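Local coordinates for protein protelomerase (Agrobacterium tumefaciens, PDB 4F43) that generates and protects the hairpin ends of linear DNA, as a telomere resolvase held here in complex with a hairpin DNA, at residues G6-I11 and R80-D85; D139-G144 and E157-A162; Q47-L52 and H87-I92; A162-A167 and I178-Q183. The protein carries 1 engineered substitution. One frame throughout, in Å; residues are numbered along the deposited sequence.

Interaction 1 (G6-I11 and R80-D85); sequences GVATSI and REAFGD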
loop_
_atom_site.group_PDB
_atom_site.type_symbol
_atom_site.label_atom_id
_atom_site.label_comp_id
_atom_site.label_asym_id
_atom_site.label_seq_id
_atom_site.Cartn_x
_atom_site.Cartn_y
_atom_site.Cartn_z
ATOM N N GLY A 6 -5.905 -6.645 30.281
ATOM C CA GLY A 6 -5.032 -6.120 29.247
ATOM C C GLY A 6 -5.348 -4.691 28.857
ATOM O O GLY A 6 -6.429 -4.178 29.150
ATOM N N VAL A 7 -4.398 -4.048 28.186
ATOM C CA VAL A 7 -4.569 -2.669 27.743
ATOM C C VAL A 7 -3.939 -2.434 26.368
ATOM O O VAL A 7 -2.759 -2.715 26.156
ATOM C CB VAL A 7 -3.989 -1.672 28.773
ATOM C CG1 VAL A 7 -2.630 -2.144 29.275
ATOM C CG2 VAL A 7 -3.904 -0.272 28.180
ATOM N N ALA A 8 -4.740 -1.933 25.434
ATOM C CA ALA A 8 -4.248 -1.594 24.105
ATOM C C ALA A 8 -3.621 -0.207 24.136
ATOM O O ALA A 8 -4.301 0.795 23.917
ATOM C CB ALA A 8 -5.374 -1.653 23.088
ATOM N N THR A 9 -2.320 -0.163 24.404
ATOM C CA THR A 9 -1.606 1.092 24.628
ATOM C C THR A 9 -1.644 2.025 23.419
ATOM O O THR A 9 -1.571 3.243 23.569
ATOM C CB THR A 9 -0.136 0.837 25.013
ATOM O OG1 THR A 9 -0.034 -0.390 25.746
ATOM C CG2 THR A 9 0.400 1.980 25.865
ATOM N N SER A 10 -1.754 1.447 22.227
ATOM C CA SER A 10 -1.796 2.226 20.993
ATOM C C SER A 10 -2.983 3.187 20.987
ATOM O O SER A 10 -2.817 4.402 20.837
ATOM C CB SER A 10 -1.879 1.293 19.783
ATOM O OG SER A 10 -0.801 0.374 19.772
ATOM N N ILE A 11 -4.175 2.629 21.158
ATOM C CA ILE A 11 -5.409 3.406 21.174
ATOM C C ILE A 11 -5.374 4.462 22.274
ATOM O O ILE A 11 -5.701 5.627 22.043
ATOM C CB ILE A 11 -6.633 2.504 21.408
ATOM C CG1 ILE A 11 -6.501 1.198 20.619
ATOM C CG2 ILE A 11 -7.913 3.242 21.050
ATOM C CD1 ILE A 11 -6.501 1.385 19.119
ATOM N N ARG A 80 -5.507 -8.482 20.212
ATOM C CA ARG A 80 -4.208 -9.147 20.153
ATOM C C ARG A 80 -3.160 -8.380 20.948
ATOM O O ARG A 80 -2.295 -8.977 21.591
ATOM C CB ARG A 80 -3.742 -9.305 18.706
ATOM C CG ARG A 80 -4.558 -10.289 17.887
ATOM C CD ARG A 80 -3.963 -10.455 16.498
ATOM N NE ARG A 80 -4.750 -11.358 15.664
ATOM C CZ ARG A 80 -4.524 -12.662 15.552
ATOM N NH1 ARG A 80 -5.291 -13.405 14.766
ATOM N NH2 ARG A 80 -3.529 -13.224 16.225
ATOM N N GLU A 81 -3.243 -7.053 20.902
ATOM C CA GLU A 81 -2.295 -6.208 21.619
ATOM C C GLU A 81 -2.529 -6.253 23.126
ATOM O O GLU A 81 -1.581 -6.317 23.908
ATOM C CB GLU A 81 -2.378 -4.764 21.122
ATOM C CG GLU A 81 -1.391 -3.820 21.790
ATOM C CD GLU A 81 -1.579 -2.378 21.360
ATOM O OE1 GLU A 81 -0.689 -1.549 21.643
ATOM O OE2 GLU A 81 -2.621 -2.073 20.742
ATOM N N ALA A 82 -3.796 -6.225 23.525
ATOM C CA ALA A 82 -4.151 -6.149 24.938
ATOM C C ALA A 82 -3.990 -7.477 25.676
ATOM O O ALA A 82 -3.368 -7.530 26.736
ATOM C CB ALA A 82 -5.569 -5.622 25.097
ATOM N N PHE A 83 -4.546 -8.545 25.114
ATOM C CA PHE A 83 -4.570 -9.835 25.798
ATOM C C PHE A 83 -3.593 -10.841 25.200
ATOM O O PHE A 83 -2.695 -11.325 25.886
ATOM C CB PHE A 83 -5.991 -10.400 25.810
ATOM C CG PHE A 83 -7.006 -9.459 26.388
ATOM C CD1 PHE A 83 -7.238 -9.423 27.753
ATOM C CD2 PHE A 83 -7.715 -8.597 25.571
ATOM C CE1 PHE A 83 -8.166 -8.551 28.290
ATOM C CE2 PHE A 83 -8.643 -7.721 26.102
ATOM C CZ PHE A 83 -8.868 -7.700 27.462
ATOM N N GLY A 84 -3.772 -11.159 23.921
ATOM C CA GLY A 84 -2.885 -12.087 23.248
ATOM C C GLY A 84 -3.540 -12.842 22.108
ATOM O O GLY A 84 -4.677 -12.559 21.731
ATOM N N ASP A 85 -2.813 -13.811 21.561
ATOM C CA ASP A 85 -3.296 -14.602 20.437
ATOM C C ASP A 85 -4.009 -15.864 20.911
ATOM O O ASP A 85 -4.258 -16.776 20.123
ATOM C CB ASP A 85 -2.131 -14.987 19.522
ATOM C CG ASP A 85 -1.386 -13.783 18.984
ATOM O OD1 ASP A 85 -2.044 -12.775 18.649
ATOM O OD2 ASP A 85 -0.142 -13.844 18.896
HETATM O O HOH W 1 -1.657 -5.249 28.416
#

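Interaction 2 (D139-G144 and E157-A162); sequences DPLMIG and EVFTQA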
loop_
_atom_site.group_PDB
_atom_site.type_symbol
_atom_site.label_atom_id
_atom_site.label_comp_id
_atom_site.label_asym_id
_atom_site.label_seq_id
_atom_site.Cartn_x
_atom_site.Cartn_y
_atom_site.Cartn_z
ATOM N N ASP A 139 12.904 19.424 -3.219
ATOM C CA ASP A 139 11.809 19.149 -2.299
ATOM C C ASP A 139 11.634 17.638 -2.166
ATOM O O ASP A 139 11.267 16.970 -3.132
ATOM C CB ASP A 139 10.519 19.800 -2.803
ATOM C CG ASP A 139 9.336 19.548 -1.886
ATOM O OD1 ASP A 139 9.548 19.378 -0.667
ATOM O OD2 ASP A 139 8.191 19.524 -2.384
ATOM N N PRO A 140 11.903 17.099 -0.964
ATOM C CA PRO A 140 11.891 15.655 -0.687
ATOM C C PRO A 140 10.595 14.967 -1.115
ATOM O O PRO A 140 10.625 13.801 -1.511
ATOM C CB PRO A 140 12.046 15.594 0.834
ATOM C CG PRO A 140 12.786 16.835 1.178
ATOM C CD PRO A 140 12.264 17.879 0.234
ATOM N N LEU A 141 9.478 15.684 -1.034
ATOM C CA LEU A 141 8.194 15.160 -1.480
ATOM C C LEU A 141 8.230 14.865 -2.976
ATOM O O LEU A 141 7.846 13.779 -3.418
ATOM C CB LEU A 141 7.077 16.157 -1.173
ATOM C CG LEU A 141 5.652 15.717 -1.517
ATOM C CD1 LEU A 141 5.200 14.601 -0.590
ATOM C CD2 LEU A 141 4.693 16.895 -1.452
ATOM N N MET A 142 8.701 15.841 -3.747
ATOM C CA MET A 142 8.811 15.706 -5.195
ATOM C C MET A 142 9.740 14.558 -5.573
ATOM O O MET A 142 9.414 13.749 -6.444
ATOM C CB MET A 142 9.314 17.010 -5.820
ATOM C CG MET A 142 8.383 18.197 -5.630
ATOM S SD MET A 142 6.746 17.921 -6.332
ATOM C CE MET A 142 6.025 19.549 -6.157
ATOM N N ILE A 143 10.895 14.497 -4.915
ATOM C CA ILE A 143 11.845 13.410 -5.117
ATOM C C ILE A 143 11.173 12.072 -4.835
ATOM O O ILE A 143 11.410 11.086 -5.534
ATOM C CB ILE A 143 13.077 13.557 -4.203
ATOM C CG1 ILE A 143 13.726 14.928 -4.389
ATOM C CG2 ILE A 143 14.084 12.449 -4.478
ATOM C CD1 ILE A 143 14.970 15.128 -3.554
ATOM N N GLY A 144 10.327 12.051 -3.811
ATOM C CA GLY A 144 9.562 10.865 -3.472
ATOM C C GLY A 144 8.623 10.451 -4.589
ATOM O O GLY A 144 8.587 9.283 -4.972
ATOM N N GLU A 157 6.825 2.333 1.209
ATOM C CA GLU A 157 8.165 1.805 0.985
ATOM C C GLU A 157 9.142 2.927 0.654
ATOM O O GLU A 157 10.196 3.045 1.275
ATOM C CB GLU A 157 8.151 0.783 -0.153
ATOM C CG GLU A 157 7.269 -0.428 0.100
ATOM C CD GLU A 157 7.103 -1.293 -1.135
ATOM O OE1 GLU A 157 7.426 -0.815 -2.242
ATOM O OE2 GLU A 157 6.651 -2.449 -0.997
ATOM N N VAL A 158 8.774 3.751 -0.324
ATOM C CA VAL A 158 9.620 4.850 -0.786
ATOM C C VAL A 158 9.965 5.840 0.323
ATOM O O VAL A 158 11.137 6.107 0.586
ATOM C CB VAL A 158 8.957 5.627 -1.949
ATOM C CG1 VAL A 158 9.732 6.902 -2.252
ATOM C CG2 VAL A 158 8.858 4.757 -3.189
ATOM N N PHE A 159 8.940 6.379 0.972
ATOM C CA PHE A 159 9.137 7.432 1.963
ATOM C C PHE A 159 9.682 6.938 3.303
ATOM O O PHE A 159 10.377 7.678 3.998
ATOM C CB PHE A 159 7.839 8.210 2.196
ATOM C CG PHE A 159 7.435 9.086 1.043
ATOM C CD1 PHE A 159 8.119 10.259 0.776
ATOM C CD2 PHE A 159 6.362 8.746 0.238
ATOM C CE1 PHE A 159 7.746 11.070 -0.277
ATOM C CE2 PHE A 159 5.985 9.550 -0.815
ATOM C CZ PHE A 159 6.679 10.715 -1.074
ATOM N N THR A 160 9.373 5.697 3.673
ATOM C CA THR A 160 9.671 5.251 5.033
ATOM C C THR A 160 10.746 4.171 5.190
ATOM O O THR A 160 11.480 4.178 6.177
ATOM C CB THR A 160 8.394 4.791 5.773
ATOM O OG1 THR A 160 7.902 3.583 5.183
ATOM C CG2 THR A 160 7.318 5.863 5.702
ATOM N N GLN A 161 10.847 3.243 4.243
ATOM C CA GLN A 161 11.688 2.068 4.476
ATOM C C GLN A 161 12.324 1.429 3.240
ATOM O O GLN A 161 12.524 0.215 3.206
ATOM C CB GLN A 161 10.892 1.012 5.248
ATOM C CG GLN A 161 9.589 0.612 4.575
ATOM C CD GLN A 161 8.765 -0.337 5.420
ATOM O OE1 GLN A 161 8.992 -0.472 6.623
ATOM N NE2 GLN A 161 7.802 -1.005 4.794
ATOM N N ALA A 162 12.655 2.236 2.238
ATOM C CA ALA A 162 13.325 1.715 1.051
ATOM C C ALA A 162 14.843 1.739 1.211
ATOM O O ALA A 162 15.396 2.646 1.833
ATOM C CB ALA A 162 12.910 2.494 -0.188
#

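Interaction 3 (Q47-L52 and H87-I92); sequences QDMQAL and HPMLKI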
loop_
_atom_site.group_PDB
_atom_site.type_symbol
_atom_site.label_atom_id
_atom_site.label_comp_id
_atom_site.label_asym_id
_atom_site.label_seq_id
_atom_site.Cartn_x
_atom_site.Cartn_y
_atom_site.Cartn_z
ATOM N N GLN A 47 -20.420 -16.056 26.987
ATOM C CA GLN A 47 -21.734 -15.555 26.603
ATOM C C GLN A 47 -21.755 -14.034 26.674
ATOM O O GLN A 47 -22.360 -13.367 25.833
ATOM C CB GLN A 47 -22.818 -16.131 27.514
ATOM C CG GLN A 47 -22.783 -17.643 27.645
ATOM C CD GLN A 47 -23.875 -18.170 28.555
ATOM O OE1 GLN A 47 -25.041 -17.796 28.424
ATOM N NE2 GLN A 47 -23.500 -19.037 29.489
ATOM N N ASP A 48 -21.086 -13.492 27.686
ATOM C CA ASP A 48 -21.005 -12.047 27.861
ATOM C C ASP A 48 -20.043 -11.430 26.855
ATOM O O ASP A 48 -20.226 -10.289 26.433
ATOM C CB ASP A 48 -20.590 -11.693 29.290
ATOM C CG ASP A 48 -21.652 -12.060 30.310
ATOM O OD1 ASP A 48 -21.569 -13.167 30.886
ATOM O OD2 ASP A 48 -22.571 -11.244 30.535
ATOM N N MET A 49 -19.015 -12.187 26.479
ATOM C CA MET A 49 -18.130 -11.776 25.397
ATOM C C MET A 49 -18.958 -11.650 24.128
ATOM O O MET A 49 -18.889 -10.645 23.415
ATOM C CB MET A 49 -17.028 -12.812 25.176
ATOM C CG MET A 49 -16.098 -13.018 26.354
ATOM S SD MET A 49 -14.805 -14.215 25.974
ATOM C CE MET A 49 -13.915 -14.263 27.525
ATOM N N GLN A 50 -19.752 -12.682 23.867
ATOM C CA GLN A 50 -20.604 -12.726 22.687
ATOM C C GLN A 50 -21.608 -11.579 22.687
ATOM O O GLN A 50 -21.902 -11.010 21.641
ATOM C CB GLN A 50 -21.342 -14.062 22.608
ATOM C CG GLN A 50 -22.096 -14.274 21.304
ATOM C CD GLN A 50 -21.169 -14.516 20.131
ATOM O OE1 GLN A 50 -20.213 -15.284 20.230
ATOM N NE2 GLN A 50 -21.445 -13.857 19.010
ATOM N N ALA A 51 -22.134 -11.246 23.861
ATOM C CA ALA A 51 -23.085 -10.145 23.982
ATOM C C ALA A 51 -22.408 -8.806 23.700
ATOM O O ALA A 51 -22.952 -7.957 22.988
ATOM C CB ALA A 51 -23.717 -10.139 25.365
ATOM N N LEU A 52 -21.219 -8.631 24.269
ATOM C CA LEU A 52 -20.434 -7.419 24.079
ATOM C C LEU A 52 -20.143 -7.208 22.597
ATOM O O LEU A 52 -20.341 -6.114 22.060
ATOM C CB LEU A 52 -19.126 -7.514 24.870
ATOM C CG LEU A 52 -18.285 -6.249 25.054
ATOM C CD1 LEU A 52 -19.059 -5.195 25.829
ATOM C CD2 LEU A 52 -16.973 -6.579 25.756
ATOM N N HIS A 87 -6.757 -15.591 23.269
ATOM C CA HIS A 87 -8.040 -15.199 23.839
ATOM C C HIS A 87 -9.204 -15.675 22.974
ATOM O O HIS A 87 -9.169 -15.541 21.752
ATOM C CB HIS A 87 -8.098 -13.682 24.025
ATOM C CG HIS A 87 -9.061 -13.241 25.083
ATOM N ND1 HIS A 87 -10.417 -13.139 24.861
ATOM C CD2 HIS A 87 -8.862 -12.876 26.372
ATOM C CE1 HIS A 87 -11.012 -12.730 25.966
ATOM N NE2 HIS A 87 -10.092 -12.562 26.898
ATOM N N PRO A 88 -10.244 -16.236 23.615
ATOM C CA PRO A 88 -11.426 -16.779 22.934
ATOM C C PRO A 88 -12.196 -15.718 22.153
ATOM O O PRO A 88 -12.931 -16.053 21.223
ATOM C CB PRO A 88 -12.286 -17.300 24.091
ATOM C CG PRO A 88 -11.327 -17.537 25.203
ATOM C CD PRO A 88 -10.306 -16.452 25.071
ATOM N N MET A 89 -12.024 -14.455 22.530
ATOM C CA MET A 89 -12.715 -13.353 21.872
ATOM C C MET A 89 -12.320 -13.255 20.406
ATOM O O MET A 89 -13.089 -12.773 19.575
ATOM C CB MET A 89 -12.410 -12.033 22.578
ATOM C CG MET A 89 -13.384 -10.928 22.245
ATOM S SD MET A 89 -15.075 -11.488 22.492
ATOM C CE MET A 89 -15.956 -9.941 22.381
ATOM N N LEU A 90 -11.114 -13.718 20.095
ATOM C CA LEU A 90 -10.618 -13.727 18.725
ATOM C C LEU A 90 -11.441 -14.663 17.847
ATOM O O LEU A 90 -11.486 -14.504 16.627
ATOM C CB LEU A 90 -9.145 -14.136 18.694
ATOM C CG LEU A 90 -8.173 -13.166 19.366
ATOM C CD1 LEU A 90 -6.768 -13.743 19.386
ATOM C CD2 LEU A 90 -8.194 -11.828 18.648
ATOM N N LYS A 91 -12.088 -15.642 18.472
ATOM C CA LYS A 91 -12.947 -16.568 17.748
ATOM C C LYS A 91 -14.371 -16.028 17.736
ATOM O O LYS A 91 -15.226 -16.505 16.989
ATOM C CB LYS A 91 -12.920 -17.953 18.396
ATOM C CG LYS A 91 -11.531 -18.427 18.795
ATOM C CD LYS A 91 -10.568 -18.395 17.620
ATOM C CE LYS A 91 -9.139 -18.647 18.077
ATOM N NZ LYS A 91 -8.161 -18.499 16.966
ATOM N N ILE A 92 -14.614 -15.028 18.576
ATOM C CA ILE A 92 -15.920 -14.395 18.669
ATOM C C ILE A 92 -15.941 -13.092 17.880
ATOM O O ILE A 92 -16.852 -12.847 17.089
ATOM C CB ILE A 92 -16.293 -14.102 20.132
ATOM C CG1 ILE A 92 -16.355 -15.403 20.934
ATOM C CG2 ILE A 92 -17.615 -13.357 20.206
ATOM C CD1 ILE A 92 -16.669 -15.201 22.399
#

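Interaction 4 (A162-A167 and I178-Q183); sequences AEFSPA and ILFNGQ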
loop_
_atom_site.group_PDB
_atom_site.type_symbol
_atom_site.label_atom_id
_atom_site.label_comp_id
_atom_site.label_asym_id
_atom_site.label_seq_id
_atom_site.Cartn_x
_atom_site.Cartn_y
_atom_site.Cartn_z
ATOM N N ALA A 162 12.655 2.236 2.238
ATOM C CA ALA A 162 13.325 1.715 1.051
ATOM C C ALA A 162 14.843 1.739 1.211
ATOM O O ALA A 162 15.396 2.646 1.833
ATOM C CB ALA A 162 12.910 2.494 -0.188
ATOM N N GLU A 163 15.508 0.735 0.649
ATOM C CA GLU A 163 16.968 0.675 0.660
ATOM C C GLU A 163 17.488 0.316 -0.725
ATOM O O GLU A 163 17.763 -0.848 -1.012
ATOM C CB GLU A 163 17.471 -0.354 1.674
ATOM C CG GLU A 163 16.994 -0.128 3.097
ATOM C CD GLU A 163 17.212 -1.343 3.978
ATOM O OE1 GLU A 163 16.688 -1.362 5.112
ATOM O OE2 GLU A 163 17.906 -2.281 3.534
ATOM N N PHE A 164 17.620 1.322 -1.583
ATOM C CA PHE A 164 18.094 1.098 -2.944
ATOM C C PHE A 164 19.615 1.025 -3.000
ATOM O O PHE A 164 20.310 1.869 -2.435
ATOM C CB PHE A 164 17.576 2.188 -3.883
ATOM C CG PHE A 164 16.083 2.352 -3.853
ATOM C CD1 PHE A 164 15.251 1.336 -4.293
ATOM C CD2 PHE A 164 15.512 3.524 -3.390
ATOM C CE1 PHE A 164 13.877 1.484 -4.268
ATOM C CE2 PHE A 164 14.140 3.678 -3.362
ATOM C CZ PHE A 164 13.320 2.657 -3.802
ATOM N N SER A 165 20.126 0.011 -3.691
ATOM C CA SER A 165 21.563 -0.221 -3.779
ATOM C C SER A 165 21.950 -0.665 -5.191
ATOM O O SER A 165 21.128 -1.240 -5.906
ATOM C CB SER A 165 21.994 -1.259 -2.737
ATOM O OG SER A 165 21.180 -2.414 -2.798
ATOM N N PRO A 166 23.200 -0.389 -5.603
ATOM C CA PRO A 166 23.654 -0.691 -6.967
ATOM C C PRO A 166 23.593 -2.176 -7.318
ATOM O O PRO A 166 24.017 -3.022 -6.530
ATOM C CB PRO A 166 25.111 -0.209 -6.968
ATOM C CG PRO A 166 25.505 -0.161 -5.529
ATOM C CD PRO A 166 24.264 0.247 -4.807
ATOM N N ALA A 167 23.063 -2.473 -8.500
ATOM C CA ALA A 167 22.963 -3.845 -8.985
ATOM C C ALA A 167 24.035 -4.121 -10.032
ATOM O O ALA A 167 24.136 -3.404 -11.025
ATOM C CB ALA A 167 21.580 -4.100 -9.562
ATOM N N ILE A 178 18.191 -1.718 -10.260
ATOM C CA ILE A 178 18.774 -1.519 -8.935
ATOM C C ILE A 178 18.306 -2.612 -7.977
ATOM O O ILE A 178 17.553 -3.504 -8.363
ATOM C CB ILE A 178 18.385 -0.148 -8.347
ATOM C CG1 ILE A 178 16.873 -0.068 -8.128
ATOM C CG2 ILE A 178 18.858 0.983 -9.251
ATOM C CD1 ILE A 178 16.406 1.271 -7.595
ATOM N N LEU A 179 18.757 -2.539 -6.727
ATOM C CA LEU A 179 18.318 -3.477 -5.699
ATOM C C LEU A 179 17.350 -2.789 -4.740
ATOM O O LEU A 179 17.345 -1.564 -4.631
ATOM C CB LEU A 179 19.518 -4.043 -4.937
ATOM C CG LEU A 179 20.600 -4.728 -5.776
ATOM C CD1 LEU A 179 21.705 -5.272 -4.883
ATOM C CD2 LEU A 179 20.000 -5.836 -6.628
ATOM N N PHE A 180 16.534 -3.575 -4.046
ATOM C CA PHE A 180 15.486 -3.015 -3.198
ATOM C C PHE A 180 15.258 -3.791 -1.900
ATOM O O PHE A 180 15.368 -5.018 -1.868
ATOM C CB PHE A 180 14.178 -2.903 -3.988
ATOM C CG PHE A 180 12.976 -2.622 -3.134
ATOM C CD1 PHE A 180 12.801 -1.380 -2.547
ATOM C CD2 PHE A 180 12.017 -3.601 -2.924
ATOM C CE1 PHE A 180 11.694 -1.122 -1.758
ATOM C CE2 PHE A 180 10.908 -3.349 -2.138
ATOM C CZ PHE A 180 10.745 -2.108 -1.554
ATOM N N ASN A 181 14.932 -3.056 -0.841
ATOM C CA ASN A 181 14.629 -3.628 0.466
ATOM C C ASN A 181 14.034 -2.551 1.370
ATOM O O ASN A 181 14.568 -1.447 1.449
ATOM C CB ASN A 181 15.898 -4.198 1.102
ATOM C CG ASN A 181 15.605 -5.259 2.146
ATOM O OD1 ASN A 181 14.707 -6.083 1.978
ATOM N ND2 ASN A 181 16.369 -5.245 3.233
ATOM N N GLY A 182 12.925 -2.852 2.039
ATOM C CA GLY A 182 12.251 -4.129 1.915
ATOM C C GLY A 182 10.779 -3.974 1.592
ATOM O O GLY A 182 10.204 -2.895 1.743
ATOM N N GLN A 183 10.167 -5.066 1.149
ATOM C CA GLN A 183 8.772 -5.064 0.729
ATOM C C GLN A 183 7.824 -4.786 1.894
ATOM O O GLN A 183 8.153 -5.047 3.052
ATOM C CB GLN A 183 8.426 -6.407 0.078
ATOM C CG GLN A 183 7.075 -6.468 -0.627
ATOM C CD GLN A 183 7.098 -5.852 -2.013
ATOM O OE1 GLN A 183 7.912 -4.978 -2.309
ATOM N NE2 GLN A 183 6.201 -6.314 -2.876
#

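Interaction 1 (G6-I11 and R80-D85)
Gly6 presses against the C-terminal end of helix 65-82, where the packing is tight. Its CA sits 3.3 Å from Ala82 O in a C-H...O contact and lies over one face of the Phe83 ring, whose CE1 is 3.6 Å from Gly6 N. The absence of a side chain on Gly6 permits this approach. Ala82 CB touches the next peptide, 3.7 Å from Val7 N; within the N-terminal helical part of the chain, Ile37 of helix 28-40 packs on Ala82 and Phe83, and Met40 on Phe83. Helix 9-18 starts here, with Ala8 at its N-cap position, and its first turn is met by a carboxylate. The Glu81 chain is extended, CG anti to the backbone N (chi1 -178°), and it carries OE1 to Ser10. There OE1 accepts from Ser10 N at 3.2 Å and from Ser10 OG at 2.7 Å, both on its syn side but from opposite faces of the carboxylate plane. The helix N-terminus would be expected to stabilise this negative charge. The solvent side is looser: Val7 turns its side chain away from helix 65-82, and a water that accepts from Val7 N at 3.0 Å makes a weak bond to Ala82 O.

Interaction 2 (D139-G144 and E157-A162)
Pro140 O, which accepts the backbone bond of Gly144 N at 2.9 Å, also lies at the edge of the Phe159 ring, 4.2 Å from CE1. Leu141 O approaches the same ring's edge, 4.0 Å from CZ, so two carbonyl oxygens of helix 140-151 lie near the ring plane. The ring gets there because CG of Phe159 is anti to the carbonyl carbon (chi1 -71°), and although the first bond of the side chain does not aim at the other helix, its far end does. Gly144 CA lies 3.7 Å from Phe159 CE1, obliquely to the ring. With no side chain on Gly144, the ring corner can rest directly on the helix backbone. Leu141 and Phe159 cross obliquely, with CD1 of the leucine 4.2 Å from CZ of the ring. Val158 adds a second point of contact: its CG1, anti to the backbone N, lies 3.8 Å from Gly144 O. No hydrogen bond joins the two segments. The axes of the short segments 140-144 and 157-161 come no closer than 10.5 Å, their N-to-C directions 129° apart, and the Phe159 ring reaches across to the Gly144 backbone. Around it Trp225 meets Phe159 edge-to-face, and Leu241 of helix 230-248 packs on both Leu141 and Phe159. This is a buried pair of consecutive helices, 140-151 and 155-161, linked by a short connection within the ResT/TelK-type telomere resolvase catalytic domain.

Interaction 3 (Q47-L52 and H87-I92)
Met49 of helix 46-59 reaches toward the short, weakly bonded helix at about 89-92 and the turn before it, where the His87 side chain makes the capping bond, in the N-terminal helical part of the protein. The polar element is internal to that turn: His87 ND1 accepts from Met89 N at 3.1 Å, with the donor close to the ring plane. ND1 therefore carries no proton, and the bond helps fix the rotation of the ring. The sulfur contacts come next. The Met49 chain is extended beyond CG and meets His87 tip to tip, CE 3.6 Å from the ring's CE1. Its SD stands 5.1 Å from the ring centroid and 68° off the normal, an oblique sulfur-aromatic approach. Met89, bent at chi2, swings its own sulfur back to the other helix, with SD 3.6 Å from Met49 CB. Its methyl CE also touches backbone, 3.2 Å from Met49 O. The apolar group is completed by Ile92, which crosses Met49 at about a right angle and sets CD1 3.7 Å from Met49 CB, so that this carbon is touched by both Met89 and Ile92. Met40 of helix 28-40 packs on His87 and Met89, while Trp53 of helix 46-59 packs on Met89 and Ile92. Gln50 is partly exposed: its NE2 is hydrogen-bonded to Asp54, and its OE1 rests against a methyl group, 3.2 Å from Ile92 CG2.

Interaction 4 (A162-A167 and I178-Q183)
Phe164 and Phe180 come together through different first torsions: CG of Phe164 is anti to the carbonyl carbon (chi1 -54°), whereas CG of Phe180 is anti to the backbone N (chi1 167°). The two side chains lie side by side and point the same way, with ring centroids 5.8 Å apart and planes at 31°, an oblique aromatic pair. Phe164 CE1 meets Phe180 CD1 at 3.5 Å. Ile178 crosses Phe164 at a slant, its CD1 3.5 Å from Phe164 CD1. Next to the aromatic pair, Ala162 CB comes to the Phe180 ring edge, 4.1 Å from CE1. Between the backbones, Leu179 N donates to Ser165 O at 2.8 Å, while the return bond from Ser165 N to Leu179 O is weak. Leu179 O also takes a C-H...O contact from Phe164 CA at 3.2 Å. Glu163 and Asn181 run alongside one another, their flat ends nearly perpendicular, with a weak bond from Asn181 ND2 to Glu163 OE2 at 3.4 Å. Tyr213 meets Phe164 edge-to-face, and Arg153 forms a cation-pi contact with Phe180. Strands 165-169 and 177-180 are antiparallel neighbours in the four-stranded sheet of the catalytic domain. With one of the two Ser165-Leu179 bonds weak, the packing of aromatic and aliphatic side chains probably carries much of the contact, while the Glu163 and Asn181 pair adds a weak polar tie beside them.

The four contacts form two groups. Interactions 1 and 3 lie in the N-terminal helical part, centres 15 Å apart, and touch through Leu90, whose CD1 is 3.4 Å from Gly84 O; their segments alternate along the chain. Interactions 2 and 4 belong to the catalytic domain, centres 13 Å apart. They share Ala162, where helix 155-161 leads toward strand 165-169, and Glu157 OE1 comes within 3.6 Å of Phe180 CZ. Between the groups the centres of interactions 3 and 4 are about 44 Å apart, on opposite sides of the chain's centre. Each contact nevertheless has its nearest atom about 5 or 6 Å from the bound hairpin DNA, which both groups approach.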